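Local structure of UDP-N-acetylmuramate--L-alanine ligase (Thermotoga maritima, 1J6U) at residues A[170-175]-A[207-212]. The protein joins L-alanine to UDP-N-acetylmuramate at the cost of ATP, a step in building the peptidoglycan of the bacterial cell wall. Sequence-based numbering, arbitrary orientation.
Sequences LDESEE and SAFEKI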
loop_
_atom_site.group_PDB
_atom_site.type_symbol
_atom_site.label_atom_id
_atom_site.label_comp_id
_atom_site.label_asym_id
_atom_site.label_seq_id
_atom_site.Cartn_x
_atom_site.Cartn_y
_atom_site.Cartn_z
ATOM N N LEU A 170 6.213 -0.349 8.212
ATOM C CA LEU A 170 5.810 -0.428 9.602
ATOM C C LEU A 170 4.473 0.277 9.683
ATOM O O LEU A 170 4.343 1.433 9.279
ATOM C CB LEU A 170 6.792 0.301 10.526
ATOM C CG LEU A 170 7.887 -0.540 11.143
ATOM C CD1 LEU A 170 8.640 0.305 12.134
ATOM C CD2 LEU A 170 7.279 -1.715 11.854
ATOM N N ASP A 171 3.468 -0.395 10.210
ATOM C CA ASP A 171 2.176 0.263 10.316
ATOM C C ASP A 171 2.073 1.073 11.606
ATOM O O ASP A 171 2.088 0.520 12.705
ATOM C CB ASP A 171 1.054 -0.769 10.254
ATOM C CG ASP A 171 -0.271 -0.172 10.598
ATOM O OD1 ASP A 171 -0.559 0.932 10.081
ATOM O OD2 ASP A 171 -1.014 -0.804 11.389
ATOM N N GLU A 172 1.961 2.385 11.478
ATOM C CA GLU A 172 1.880 3.205 12.654
ATOM C C GLU A 172 0.513 3.133 13.305
ATOM O O GLU A 172 0.120 4.024 14.073
ATOM C CB GLU A 172 2.262 4.666 12.339
ATOM C CG GLU A 172 1.671 5.316 11.073
ATOM C CD GLU A 172 0.161 5.433 11.083
ATOM O OE1 GLU A 172 -0.508 4.380 10.954
ATOM O OE2 GLU A 172 -0.353 6.573 11.223
ATOM N N SER A 173 -0.226 2.078 13.004
ATOM C CA SER A 173 -1.541 1.951 13.614
ATOM C C SER A 173 -1.333 1.267 14.919
ATOM O O SER A 173 -2.023 1.541 15.884
ATOM C CB SER A 173 -2.488 1.131 12.749
ATOM O OG SER A 173 -2.891 1.930 11.666
ATOM N N GLU A 174 -0.371 0.366 14.946
ATOM C CA GLU A 174 -0.090 -0.344 16.168
ATOM C C GLU A 174 1.050 0.369 16.863
ATOM O O GLU A 174 2.145 0.470 16.317
ATOM C CB GLU A 174 0.287 -1.796 15.867
ATOM C CG GLU A 174 -0.273 -2.295 14.523
ATOM C CD GLU A 174 -0.232 -3.825 14.361
ATOM O OE1 GLU A 174 -0.133 -4.299 13.194
ATOM O OE2 GLU A 174 -0.315 -4.543 15.395
ATOM N N GLU A 175 0.777 0.868 18.064
ATOM C CA GLU A 175 1.765 1.565 18.895
ATOM C C GLU A 175 3.115 0.818 18.970
ATOM O O GLU A 175 4.189 1.438 19.030
ATOM C CB GLU A 175 1.192 1.737 20.303
ATOM C CG GLU A 175 1.970 2.654 21.238
ATOM C CD GLU A 175 1.298 2.770 22.601
ATOM O OE1 GLU A 175 1.099 3.914 23.087
ATOM O OE2 GLU A 175 0.966 1.707 23.180
ATOM N N SER A 207 4.775 10.201 21.025
ATOM C CA SER A 207 5.816 9.487 21.746
ATOM C C SER A 207 6.306 8.281 20.993
ATOM O O SER A 207 7.503 7.978 21.016
ATOM C CB SER A 207 5.322 9.058 23.131
ATOM O OG SER A 207 4.925 10.190 23.882
ATOM N N ALA A 208 5.376 7.575 20.358
ATOM C CA ALA A 208 5.724 6.400 19.564
ATOM C C ALA A 208 6.734 6.793 18.482
ATOM O O ALA A 208 7.732 6.099 18.282
ATOM C CB ALA A 208 4.493 5.821 18.935
ATOM N N PHE A 209 6.501 7.909 17.796
ATOM C CA PHE A 209 7.445 8.328 16.764
ATOM C C PHE A 209 8.766 8.769 17.364
ATOM O O PHE A 209 9.845 8.391 16.878
ATOM C CB PHE A 209 6.852 9.439 15.897
ATOM C CG PHE A 209 5.894 8.929 14.883
ATOM C CD1 PHE A 209 4.526 9.105 15.047
ATOM C CD2 PHE A 209 6.353 8.180 13.811
ATOM C CE1 PHE A 209 3.627 8.541 14.163
ATOM C CE2 PHE A 209 5.472 7.604 12.915
ATOM C CZ PHE A 209 4.102 7.784 13.089
ATOM N N GLU A 210 8.663 9.559 18.425
ATOM C CA GLU A 210 9.824 10.048 19.154
ATOM C C GLU A 210 10.782 8.877 19.430
ATOM O O GLU A 210 11.977 8.895 19.081
ATOM C CB GLU A 210 9.362 10.634 20.482
ATOM C CG GLU A 210 10.016 11.922 20.840
ATOM C CD GLU A 210 9.215 13.092 20.349
ATOM O OE1 GLU A 210 7.986 13.068 20.585
ATOM O OE2 GLU A 210 9.806 14.024 19.746
ATOM N N LYS A 211 10.205 7.858 20.042
ATOM C CA LYS A 211 10.868 6.628 20.406
ATOM C C LYS A 211 11.521 5.857 19.268
ATOM O O LYS A 211 12.688 5.450 19.390
ATOM C CB LYS A 211 9.874 5.706 21.128
ATOM C CG LYS A 211 10.488 4.355 21.511
ATOM C CD LYS A 211 9.606 3.590 22.476
ATOM C CE LYS A 211 10.418 2.538 23.195
ATOM N NZ LYS A 211 9.680 2.019 24.381
ATOM N N ILE A 212 10.800 5.632 18.168
ATOM C CA ILE A 212 11.443 4.882 17.093
ATOM C C ILE A 212 12.542 5.744 16.484
ATOM O O ILE A 212 13.600 5.227 16.109
ATOM C CB ILE A 212 10.457 4.403 16.001
ATOM C CG1 ILE A 212 11.183 3.440 15.079
ATOM C CG2 ILE A 212 9.888 5.574 15.211
ATOM C CD1 ILE A 212 10.288 2.772 14.132
#
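Ala208 opens the contact from helix 202-214: its CB points at the loop that follows strand 166-170 and lies 4.4 Å from the carbonyl O of Glu175, where the two backbones come nearest. Next comes Phe209, whose CG stands beside its own backbone N (chi1 -78°), which brings the far end of the ring to the loop. Its CZ meets the aliphatic part of Glu172, 3.7 Å from CB and 4.0 Å from CG, in an oblique approach with ring and carboxylate planes 49° apart. Ile212, one turn after Ala208, is the last residue of 207-212 to touch 170-175; with CG1 anti to the backbone N (chi1 -170°) it extends CD1 to within 3.6 Å of Leu170 CD1, the two side chains meeting tip to tip. The Phe209 side chain also touches Ala190, Ile187 and Thr120, and that of Ile212 touches Leu185, so helix 202-214 packs on the central sheet of the Mur ligase middle domain as well as on the loop leaving strand 166-170. Beside it, strand 116-120 leads into the predicted ATP-binding loop; the nearest atoms of the Glu172 and Thr122 side chains are about 3 Å apart, Thr122 being a predicted ATP-binding residue. Carbon meets carbon at Phe209 and Ile212, and a methyl group meets a backbone carbonyl at Ala208. With no hydrogen bond between the two segments, their mutual fit depends on van der Waals contact, while polar ties from loop to helix run just ahead of 207-212, from Glu172 OE2 to Tyr205 OH by a hydrogen bond and from Glu175 OE1 to Arg204 by a salt bridge.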